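Local coordinates for regulator of polyketide synthase expression (Bifidobacterium adolescentis, PDB 3ONQ), which probably regulates transcription, pairing an alpha-beta region with a PucR-type C-terminal helix-turn-helix domain expected to bind DNA, at residues A139-E142 / T143-L147; N184-Q187 / V188-E192; L219-H222 / P223-R227. All coordinates share one frame; numbering follows the deposited sequence.

Interaction 1. Residues A139-E142 / T143-L147; sequences ALRE and TMFSL
Ala139 O is gripped by two donors from Thr143: the hydroxyl OG1 at 2.8 Å and the backbone N at 3.1 Å, reaching the carbonyl from opposite faces of its plane. Both residues lie on helix 132-149, the crossover helix of a beta-alpha-beta unit between strands 124-131 and 160-161. Thr143 reaches back because its OG1 stands beside its own backbone N (chi1 -65°), which turns the hydroxyl toward the preceding turn. One turn on the pattern returns: Ser146 OG donates to Glu142 O at 2.9 Å while Ser146 N bonds the same oxygen from the other face of the carbonyl plane. These two hydroxyls, both on buried residues, are thus satisfied by their own helix. Between them the regular i to i+4 ladder continues, with Phe145 N donating almost straight to Arg141 O.

On another side of the helix Arg141, Met144 and Phe145 run side by side. The Arg141 chain bends at chi3, bringing NH2 to the edge of the Phe145 ring, in its plane, with the guanidinium turned 77° from that ring. The selenomethionine Met144 sets CE above one face of the phenyl ring and of the guanidinium, toward the rim of each. Leu33 O takes a hydrogen bond from Arg141 NH1, and Glu142 OE1 forms a salt bridge with Arg130, so both charged ends find their polar partners beyond this turn. Arg141 NH2 approaches Phe145 CE2 to 3.5 Å, while Met144 CE stays 4.1 Å from Arg141 NH1.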
ATOM      1  N   ALA B 139       3.554  15.635   0.294  1.00 23.46           N
ATOM      2  CA  ALA B 139       3.891  17.050   0.446  1.00 23.04           C
ATOM      3  C   ALA B 139       2.922  17.943  -0.322  1.00 26.13           C
ATOM      4  O   ALA B 139       2.427  18.945   0.195  1.00 24.33           O
ATOM      5  CB  ALA B 139       5.344  17.318  -0.011  1.00 19.70           C
ATOM      6  N   LEU B 140       2.651  17.590  -1.569  1.00 21.46           N
ATOM      7  CA  LEU B 140       1.722  18.383  -2.363  1.00 25.12           C
ATOM      8  C   LEU B 140       0.287  18.353  -1.810  1.00 24.80           C
ATOM      9  O   LEU B 140      -0.403  19.367  -1.800  1.00 22.68           O
ATOM     10  CB  LEU B 140       1.758  17.951  -3.825  1.00 25.06           C
ATOM     11  CG  LEU B 140       3.031  18.406  -4.553  1.00 22.65           C
ATOM     12  CD1 LEU B 140       3.184  17.727  -5.926  1.00 18.26           C
ATOM     13  CD2 LEU B 140       2.999  19.910  -4.717  1.00 19.39           C
ATOM     14  N   ARG B 141      -0.164  17.195  -1.355  1.00 20.33           N
ATOM     15  CA  ARG B 141      -1.520  17.097  -0.851  1.00 18.57           C
ATOM     16  C   ARG B 141      -1.697  17.800   0.507  1.00 22.27           C
ATOM     17  O   ARG B 141      -2.663  18.528   0.702  1.00 23.41           O
ATOM     18  CB  ARG B 141      -1.990  15.643  -0.819  1.00 20.84           C
ATOM     19  CG  ARG B 141      -2.308  15.109  -2.219  1.00 26.81           C
ATOM     20  CD  ARG B 141      -2.763  13.658  -2.207  1.00 27.32           C
ATOM     21  NE  ARG B 141      -3.982  13.430  -1.431  1.00 21.66           N
ATOM     22  CZ  ARG B 141      -5.215  13.517  -1.927  1.00 26.76           C
ATOM     23  NH1 ARG B 141      -5.399  13.843  -3.199  1.00 33.32           N
ATOM     24  NH2 ARG B 141      -6.267  13.279  -1.153  1.00 22.16           N
ATOM     25  N   GLU B 142      -0.766  17.618   1.435  1.00 21.12           N
ATOM     26  CA  GLU B 142      -0.905  18.317   2.713  1.00 24.47           C
ATOM     27  C   GLU B 142      -0.860  19.821   2.484  1.00 23.85           C
ATOM     28  O   GLU B 142      -1.506  20.591   3.211  1.00 25.71           O
ATOM     29  CB  GLU B 142       0.144  17.873   3.741  1.00 19.59           C
ATOM     30  CG  GLU B 142       1.596  18.217   3.391  1.00 18.24           C
ATOM     31  CD  GLU B 142       2.587  17.397   4.220  1.00 24.99           C
ATOM     32  OE1 GLU B 142       2.258  17.028   5.365  1.00 26.63           O
ATOM     33  OE2 GLU B 142       3.691  17.101   3.722  1.00 26.64           O
ATOM     34  N   THR B 143      -0.113  20.239   1.464  1.00 21.12           N
ATOM     35  CA  THR B 143      -0.039  21.655   1.112  1.00 22.68           C
ATOM     36  C   THR B 143      -1.382  22.126   0.545  1.00 25.27           C
ATOM     37  O   THR B 143      -1.938  23.132   0.989  1.00 26.60           O
ATOM     38  CB  THR B 143       1.100  21.942   0.124  1.00 19.42           C
ATOM     39  OG1 THR B 143       2.358  21.666   0.755  1.00 22.13           O
ATOM     40  CG2 THR B 143       1.082  23.404  -0.311  1.00 19.58           C
HETATM   41  N   MSE B 144      -1.909  21.384  -0.421  1.00 26.02           N
HETATM   42  CA  MSE B 144      -3.233  21.681  -0.965  1.00 21.82           C
HETATM   43  C   MSE B 144      -4.311  21.782   0.131  1.00 24.88           C
HETATM   44  O   MSE B 144      -5.037  22.767   0.206  1.00 19.56           O
HETATM   45  CB  MSE B 144      -3.655  20.629  -1.984  1.00 15.71           C
HETATM   46  CG  MSE B 144      -5.165  20.710  -2.368  1.00 23.16           C
HETATM   47 SE   MSE B 144      -5.625  19.248  -3.576  0.70 33.54          SE
HETATM   48  CE  MSE B 144      -5.649  17.804  -2.258  1.00 25.74           C
ATOM     49  N   PHE B 145      -4.436  20.749   0.953  1.00 20.02           N
ATOM     50  CA  PHE B 145      -5.456  20.752   2.002  1.00 25.29           C
ATOM     51  C   PHE B 145      -5.261  21.863   3.048  1.00 25.34           C
ATOM     52  O   PHE B 145      -6.242  22.427   3.538  1.00 24.08           O
ATOM     53  CB  PHE B 145      -5.528  19.398   2.703  1.00 23.54           C
ATOM     54  CG  PHE B 145      -6.305  18.350   1.944  1.00 25.53           C
ATOM     55  CD1 PHE B 145      -7.673  18.470   1.774  1.00 23.67           C
ATOM     56  CD2 PHE B 145      -5.669  17.214   1.459  1.00 25.29           C
ATOM     57  CE1 PHE B 145      -8.404  17.493   1.104  1.00 23.23           C
ATOM     58  CE2 PHE B 145      -6.378  16.238   0.790  1.00 27.03           C
ATOM     59  CZ  PHE B 145      -7.746  16.372   0.607  1.00 28.19           C
ATOM     60  N   SER B 146      -4.011  22.160   3.398  1.00 21.64           N
ATOM     61  CA  SER B 146      -3.719  23.235   4.353  1.00 20.74           C
ATOM     62  C   SER B 146      -4.182  24.578   3.810  1.00 24.75           C
ATOM     63  O   SER B 146      -4.768  25.375   4.534  1.00 25.46           O
ATOM     64  CB  SER B 146      -2.221  23.311   4.712  1.00 19.39           C
ATOM     65  OG  SER B 146      -1.828  22.223   5.532  1.00 18.96           O
ATOM     66  N   LEU B 147      -3.937  24.816   2.528  1.00 23.68           N
ATOM     67  CA  LEU B 147      -4.313  26.087   1.927  1.00 20.83           C
ATOM     68  C   LEU B 147      -5.831  26.200   1.857  1.00 25.47           C
ATOM     69  O   LEU B 147      -6.371  27.265   2.097  1.00 26.51           O
ATOM     70  CB  LEU B 147      -3.686  26.249   0.534  1.00 23.29           C
ATOM     71  CG  LEU B 147      -2.160  26.455   0.517  1.00 27.03           C
ATOM     72  CD1 LEU B 147      -1.579  26.309  -0.905  1.00 23.93           C
ATOM     73  CD2 LEU B 147      -1.747  27.811   1.113  1.00 24.60           C
TER

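Interaction 2. Residues N184-Q187 / V188-E192. With SO4 (sulfate ion), chain O; SO4 (sulfate ion), chain R.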
ATOM      1  N   ASN B 184      -0.482  10.545  15.979  1.00 27.26           N
ATOM      2  CA  ASN B 184       0.426  11.475  16.636  1.00 23.05           C
ATOM      3  C   ASN B 184      -0.187  12.222  17.809  1.00 31.14           C
ATOM      4  O   ASN B 184       0.527  12.861  18.572  1.00 31.95           O
ATOM      5  CB  ASN B 184       0.980  12.501  15.654  1.00 28.54           C
ATOM      6  CG  ASN B 184       1.789  11.863  14.535  1.00 33.44           C
ATOM      7  OD1 ASN B 184       2.224  10.721  14.648  1.00 33.13           O
ATOM      8  ND2 ASN B 184       1.982  12.598  13.450  1.00 25.88           N
ATOM      9  N   VAL B 185      -1.506  12.177  17.939  1.00 24.14           N
ATOM     10  CA  VAL B 185      -2.135  12.872  19.054  1.00 25.80           C
ATOM     11  C   VAL B 185      -2.869  11.877  19.952  1.00 30.43           C
ATOM     12  O   VAL B 185      -2.451  11.639  21.091  1.00 31.27           O
ATOM     13  CB  VAL B 185      -3.063  14.011  18.566  1.00 31.87           C
ATOM     14  CG1 VAL B 185      -3.595  14.809  19.747  1.00 32.08           C
ATOM     15  CG2 VAL B 185      -2.307  14.925  17.614  1.00 23.35           C
ATOM     16  N   TYR B 186      -3.934  11.268  19.429  1.00 24.57           N
ATOM     17  CA  TYR B 186      -4.748  10.334  20.208  1.00 25.37           C
ATOM     18  C   TYR B 186      -3.951   9.165  20.771  1.00 30.67           C
ATOM     19  O   TYR B 186      -3.988   8.907  21.972  1.00 29.66           O
ATOM     20  CB  TYR B 186      -5.912   9.821  19.367  1.00 28.74           C
ATOM     21  CG  TYR B 186      -6.662   8.642  19.951  1.00 31.28           C
ATOM     22  CD1 TYR B 186      -7.688   8.822  20.880  1.00 26.77           C
ATOM     23  CD2 TYR B 186      -6.364   7.342  19.550  1.00 27.78           C
ATOM     24  CE1 TYR B 186      -8.395   7.724  21.399  1.00 30.57           C
ATOM     25  CE2 TYR B 186      -7.053   6.257  20.057  1.00 32.71           C
ATOM     26  CZ  TYR B 186      -8.065   6.445  20.978  1.00 37.01           C
ATOM     27  OH  TYR B 186      -8.730   5.337  21.461  1.00 39.64           O
ATOM     28  N   GLN B 187      -3.230   8.451  19.911  1.00 28.40           N
ATOM     29  CA  GLN B 187      -2.473   7.291  20.364  1.00 29.65           C
ATOM     30  C   GLN B 187      -1.302   7.674  21.277  1.00 31.99           C
ATOM     31  O   GLN B 187      -0.948   6.926  22.174  1.00 34.53           O
ATOM     32  CB  GLN B 187      -2.002   6.431  19.180  1.00 23.31           C
ATOM     33  CG  GLN B 187      -3.092   5.518  18.648  1.00 26.98           C
ATOM     34  CD  GLN B 187      -2.550   4.444  17.709  1.00 38.02           C
ATOM     35  OE1 GLN B 187      -1.554   4.653  17.012  1.00 35.33           O
ATOM     36  NE2 GLN B 187      -3.197   3.282  17.702  1.00 35.36           N
ATOM     37  N   VAL B 188      -0.712   8.840  21.051  1.00 34.93           N
ATOM     38  CA  VAL B 188       0.376   9.295  21.908  1.00 36.72           C
ATOM     39  C   VAL B 188      -0.168   9.608  23.304  1.00 32.88           C
ATOM     40  O   VAL B 188       0.446   9.258  24.306  1.00 36.73           O
ATOM     41  CB  VAL B 188       1.095  10.518  21.314  1.00 33.63           C
ATOM     42  CG1 VAL B 188       2.023  11.144  22.340  1.00 32.86           C
ATOM     43  CG2 VAL B 188       1.878  10.109  20.069  1.00 37.37           C
ATOM     44  N   LEU B 189      -1.334  10.243  23.360  1.00 30.14           N
ATOM     45  CA  LEU B 189      -1.993  10.538  24.632  1.00 35.09           C
ATOM     46  C   LEU B 189      -2.242   9.260  25.422  1.00 36.79           C
ATOM     47  O   LEU B 189      -2.033   9.220  26.633  1.00 36.84           O
ATOM     48  CB  LEU B 189      -3.339  11.244  24.404  1.00 32.33           C
ATOM     49  CG  LEU B 189      -3.451  12.758  24.491  1.00 44.28           C
ATOM     50  CD1 LEU B 189      -4.918  13.155  24.506  1.00 47.90           C
ATOM     51  CD2 LEU B 189      -2.768  13.259  25.748  1.00 51.45           C
ATOM     52  N   ARG B 190      -2.714   8.224  24.734  1.00 35.78           N
ATOM     53  CA  ARG B 190      -3.011   6.949  25.378  1.00 37.13           C
ATOM     54  C   ARG B 190      -1.749   6.285  25.917  1.00 43.20           C
ATOM     55  O   ARG B 190      -1.756   5.744  27.018  1.00 52.05           O
ATOM     56  CB  ARG B 190      -3.685   6.004  24.397  1.00 41.13           C
ATOM     57  CG  ARG B 190      -4.851   6.605  23.684  1.00 48.24           C
ATOM     58  CD  ARG B 190      -6.114   6.334  24.425  1.00 49.73           C
ATOM     59  NE  ARG B 190      -6.554   4.970  24.210  1.00 47.43           N
ATOM     60  CZ  ARG B 190      -7.717   4.503  24.641  1.00 58.89           C
ATOM     61  NH1 ARG B 190      -8.046   3.238  24.409  1.00 59.52           N
ATOM     62  NH2 ARG B 190      -8.547   5.304  25.306  1.00 55.81           N
ATOM     63  N   GLY B 191      -0.676   6.323  25.133  1.00 39.98           N
ATOM     64  CA  GLY B 191       0.579   5.705  25.517  1.00 42.78           C
ATOM     65  C   GLY B 191       0.474   4.195  25.508  1.00 47.07           C
ATOM     66  O   GLY B 191      -0.514   3.643  25.026  1.00 44.78           O
ATOM     67  N   GLU B 192       1.487   3.524  26.052  1.00 57.87           N
ATOM     68  CA  GLU B 192       1.506   2.060  26.083  1.00 69.22           C
ATOM     69  C   GLU B 192       0.908   1.503  27.378  1.00 67.53           C
ATOM     70  O   GLU B 192       0.404   0.380  27.406  1.00 65.54           O
ATOM     71  CB  GLU B 192       2.928   1.525  25.875  1.00 77.89           C
ATOM     72  CG  GLU B 192       3.579   1.954  24.561  1.00 87.39           C
ATOM     73  CD  GLU B 192       2.771   1.553  23.336  1.00 95.51           C
ATOM     74  OE1 GLU B 192       2.299   0.396  23.281  1.00 95.66           O
ATOM     75  OE2 GLU B 192       2.600   2.404  22.432  1.00 99.07           O
TER
HETATM   76  S   SO4 O 261       4.426  11.729  10.355  1.00 97.43           S
HETATM   77  O1  SO4 O 261       4.796  13.033  10.902  1.00 95.93           O
HETATM   78  O2  SO4 O 261       5.472  10.754  10.655  1.00104.60           O
HETATM   79  O3  SO4 O 261       3.176  11.264  10.953  1.00 97.25           O
HETATM   80  O4  SO4 O 261       4.269  11.845   8.908  1.00 96.18           O
HETATM   81  S   SO4 R 265     -12.306   6.202  25.975  1.00 80.83           S
HETATM   82  O1  SO4 R 265     -12.657   7.364  26.789  1.00 72.29           O
HETATM   83  O2  SO4 R 265     -11.432   5.292  26.719  1.00 81.24           O
HETATM   84  O3  SO4 R 265     -13.527   5.503  25.580  1.00 86.52           O
HETATM   85  O4  SO4 R 265     -11.616   6.659  24.774  1.00 84.25           O
HETATM   86  O   HOH W   1      -1.518   4.007  22.380  1.00 42.73           O
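Arg190 folds back over the ring of Tyr186, one helical turn earlier near the C-terminal end of helix 175-190. Its CG sits above the ring centre, 4.2 Å from the centroid and 9° off the normal, a CH-pi contact. The guanidinium follows on, its plane only 19° from that of the ring, and the phenol OH lies beneath its centre, 3.4 Å from Arg190 CZ. Bends at chi2 (-92°) and chi3 keep the arginine chain alongside the tyrosine instead of letting it run straight out. From the guanidinium edge, NH2 donates to O2 of a sulfate at 3.2 Å.

The next shell holds this pair in place. Tyr186 OH is hydrogen-bonded to Asp261, and Arg190 also makes a cation-pi contact with Tyr199. Backbone bonds set the spacing: Arg190 N donates to Tyr186 O, and Leu189 N to Val185 O at 2.9 Å. Leu189 and Val185 pack against helix 244-261, with Leu189 also touching helices 198-207 and 223-237, which fixes this turn within the C-terminal helical region.

Gly191 ends the helix with positive phi. Its N still donates to Gln187 O at 3.0 Å, and a water donates to both Gln187 O and Gly191 O, bridging the last turn. Two turns back along the helix, Asn184 ND2 gives a nearly straight hydrogen bond of 3.1 Å to O3 of a second sulfate.

The sulfates probably came from the crystallisation liquor. The one at the guanidinium edge probably balances the Arg190 charge, while Asp261 fixes the phenol, which in turn places the guanidinium; the ring beneath CG and CD and the phenol oxygen beneath CZ probably limit the turning of the chain.

Interaction 3. Residues L219-H222 / P223-R227; sequences LNVH and PNTVR
His222 has CG opposite its backbone N (chi1 -165°), and with chi2 at -78° the ring turns ND1 toward Asn224 N. Asn224 N donates to His222 ND1 at 2.9 Å, in the imidazole plane, which makes His222 the N-cap of helix 223-237, probably the second helix of the helix-turn-helix, after helix 212-219. Pro223 CD sits over one face of the same ring, 3.6 Å from its centroid, a CH-pi contact. His222 O receives Thr225 N at 2.8 Å, from well above the carbonyl plane, and Val226 N more weakly.

Val221 closes the turn from the apolar side. Its CG2 meets Val226 CG2 at 3.7 Å, while its CB faces Thr225 CG2. Thr225 OG1 lies 2.6 Å from a water that accepts from His222 N; the hydroxyl is hydrogen-bonded to a glycerol as well. With an alanine in place of Thr225, the water and the glycerol would probably lose their hydroxyl partner and a gap would probably open where CG2 meets Val221.

Because ND1 accepts the capping N-H, that nitrogen carries no proton; protonation there would be expected to cost the cap.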
ATOM      1  N   LEU B 219     -12.225  13.866  39.047  1.00 28.93           N
ATOM      2  CA  LEU B 219     -11.230  12.796  39.119  1.00 27.77           C
ATOM      3  C   LEU B 219     -10.705  12.515  40.518  1.00 33.10           C
ATOM      4  O   LEU B 219      -9.871  11.625  40.708  1.00 33.53           O
ATOM      5  CB  LEU B 219     -10.058  13.111  38.189  1.00 33.20           C
ATOM      6  CG  LEU B 219     -10.362  13.149  36.691  1.00 32.22           C
ATOM      7  CD1 LEU B 219      -9.134  13.605  35.934  1.00 31.48           C
ATOM      8  CD2 LEU B 219     -10.852  11.792  36.193  1.00 26.27           C
ATOM      9  N   ASN B 220     -11.177  13.280  41.500  1.00 28.40           N
ATOM     10  CA  ASN B 220     -10.665  13.158  42.854  1.00 26.65           C
ATOM     11  C   ASN B 220      -9.155  13.324  42.952  1.00 28.57           C
ATOM     12  O   ASN B 220      -8.489  12.541  43.627  1.00 28.33           O
ATOM     13  CB  ASN B 220     -11.068  11.814  43.463  1.00 33.46           C
ATOM     14  CG  ASN B 220     -12.566  11.688  43.638  1.00 43.64           C
ATOM     15  OD1 ASN B 220     -13.271  12.690  43.751  1.00 35.03           O
ATOM     16  ND2 ASN B 220     -13.061  10.457  43.667  1.00 54.95           N
ATOM     17  N   VAL B 221      -8.616  14.340  42.282  1.00 27.15           N
ATOM     18  CA  VAL B 221      -7.209  14.692  42.443  1.00 26.68           C
ATOM     19  C   VAL B 221      -7.091  16.190  42.687  1.00 26.78           C
ATOM     20  O   VAL B 221      -8.042  16.928  42.469  1.00 32.96           O
ATOM     21  CB  VAL B 221      -6.363  14.333  41.190  1.00 32.57           C
ATOM     22  CG1 VAL B 221      -6.390  12.844  40.926  1.00 32.24           C
ATOM     23  CG2 VAL B 221      -6.846  15.115  39.972  1.00 25.69           C
ATOM     24  N   HIS B 222      -5.917  16.627  43.132  1.00 25.26           N
ATOM     25  CA  HIS B 222      -5.649  18.043  43.351  1.00 28.49           C
ATOM     26  C   HIS B 222      -5.605  18.759  42.004  1.00 32.19           C
ATOM     27  O   HIS B 222      -5.143  18.182  41.018  1.00 28.99           O
ATOM     28  CB  HIS B 222      -4.299  18.205  44.043  1.00 27.88           C
ATOM     29  CG  HIS B 222      -4.084  19.562  44.636  1.00 34.94           C
ATOM     30  ND1 HIS B 222      -3.735  20.660  43.880  1.00 34.43           N
ATOM     31  CD2 HIS B 222      -4.169  20.003  45.918  1.00 34.19           C
ATOM     32  CE1 HIS B 222      -3.621  21.717  44.666  1.00 35.57           C
ATOM     33  NE2 HIS B 222      -3.877  21.344  45.905  1.00 31.15           N
ATOM     34  N   PRO B 223      -6.090  20.009  41.948  1.00 32.35           N
ATOM     35  CA  PRO B 223      -6.006  20.799  40.711  1.00 33.12           C
ATOM     36  C   PRO B 223      -4.588  20.858  40.122  1.00 30.08           C
ATOM     37  O   PRO B 223      -4.442  20.786  38.898  1.00 30.57           O
ATOM     38  CB  PRO B 223      -6.471  22.187  41.157  1.00 36.49           C
ATOM     39  CG  PRO B 223      -7.468  21.881  42.247  1.00 31.87           C
ATOM     40  CD  PRO B 223      -6.915  20.676  42.974  1.00 33.10           C
ATOM     41  N   ASN B 224      -3.570  20.987  40.974  1.00 26.82           N
ATOM     42  CA  ASN B 224      -2.176  20.954  40.529  1.00 32.58           C
ATOM     43  C   ASN B 224      -1.840  19.674  39.793  1.00 35.32           C
ATOM     44  O   ASN B 224      -0.979  19.656  38.913  1.00 30.39           O
ATOM     45  CB  ASN B 224      -1.213  21.109  41.707  1.00 39.43           C
ATOM     46  CG  ASN B 224      -1.215  22.509  42.281  1.00 57.61           C
ATOM     47  OD1 ASN B 224      -1.727  23.441  41.661  1.00 64.64           O
ATOM     48  ND2 ASN B 224      -0.628  22.669  43.469  1.00 60.74           N
ATOM     49  N   THR B 225      -2.510  18.594  40.165  1.00 32.95           N
ATOM     50  CA  THR B 225      -2.247  17.320  39.527  1.00 30.16           C
ATOM     51  C   THR B 225      -2.796  17.327  38.100  1.00 32.75           C
ATOM     52  O   THR B 225      -2.136  16.847  37.165  1.00 28.23           O
ATOM     53  CB  THR B 225      -2.799  16.153  40.359  1.00 29.36           C
ATOM     54  OG1 THR B 225      -2.021  16.046  41.554  1.00 30.22           O
ATOM     55  CG2 THR B 225      -2.700  14.852  39.595  1.00 31.16           C
ATOM     56  N   VAL B 226      -3.988  17.888  37.932  1.00 27.42           N
ATOM     57  CA  VAL B 226      -4.544  18.062  36.598  1.00 27.83           C
ATOM     58  C   VAL B 226      -3.615  18.952  35.777  1.00 30.80           C
ATOM     59  O   VAL B 226      -3.310  18.648  34.623  1.00 31.76           O
ATOM     60  CB  VAL B 226      -5.931  18.711  36.637  1.00 27.70           C
ATOM     61  CG1 VAL B 226      -6.431  18.972  35.210  1.00 25.47           C
ATOM     62  CG2 VAL B 226      -6.911  17.831  37.406  1.00 26.27           C
ATOM     63  N   ARG B 227      -3.168  20.049  36.386  1.00 29.32           N
ATOM     64  CA  ARG B 227      -2.270  20.989  35.723  1.00 30.58           C
ATOM     65  C   ARG B 227      -1.038  20.264  35.205  1.00 34.68           C
ATOM     66  O   ARG B 227      -0.654  20.409  34.049  1.00 30.27           O
ATOM     67  CB  ARG B 227      -1.852  22.083  36.701  1.00 44.56           C
ATOM     68  CG  ARG B 227      -2.045  23.501  36.196  1.00 57.14           C
ATOM     69  CD  ARG B 227      -1.530  24.514  37.219  1.00 68.72           C
ATOM     70  NE  ARG B 227      -2.316  24.499  38.453  1.00 73.73           N
ATOM     71  CZ  ARG B 227      -3.247  25.399  38.761  1.00 76.17           C
ATOM     72  NH1 ARG B 227      -3.918  25.302  39.903  1.00 75.84           N
ATOM     73  NH2 ARG B 227      -3.506  26.402  37.930  1.00 77.06           N
TER
HETATM   74  O   HOH W   2      -3.357  15.027  43.587  1.00 27.62           O

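The three contacts follow one another along the chain, each between residues close in sequence, and none touches another. Interaction 1 lies in the alpha-beta region, its centre about 6 Å from the centre of the chain. Interaction 2 lies about 24 Å from it, centre to centre, at the end of helix 175-190, packed among the C-terminal helices. Interaction 3 is about 20 Å from interaction 2 and about 40 Å from interaction 1, between centres. Helix 223-237 connects the last two: 223-227 begins it with the His222 cap, while its later residues Ala233, Thr236 and Thr237 meet Val188 and Leu189 of interaction 2. Sulfates accompany both C-terminal contacts, whereas glycerol lies beside interactions 1 and 3.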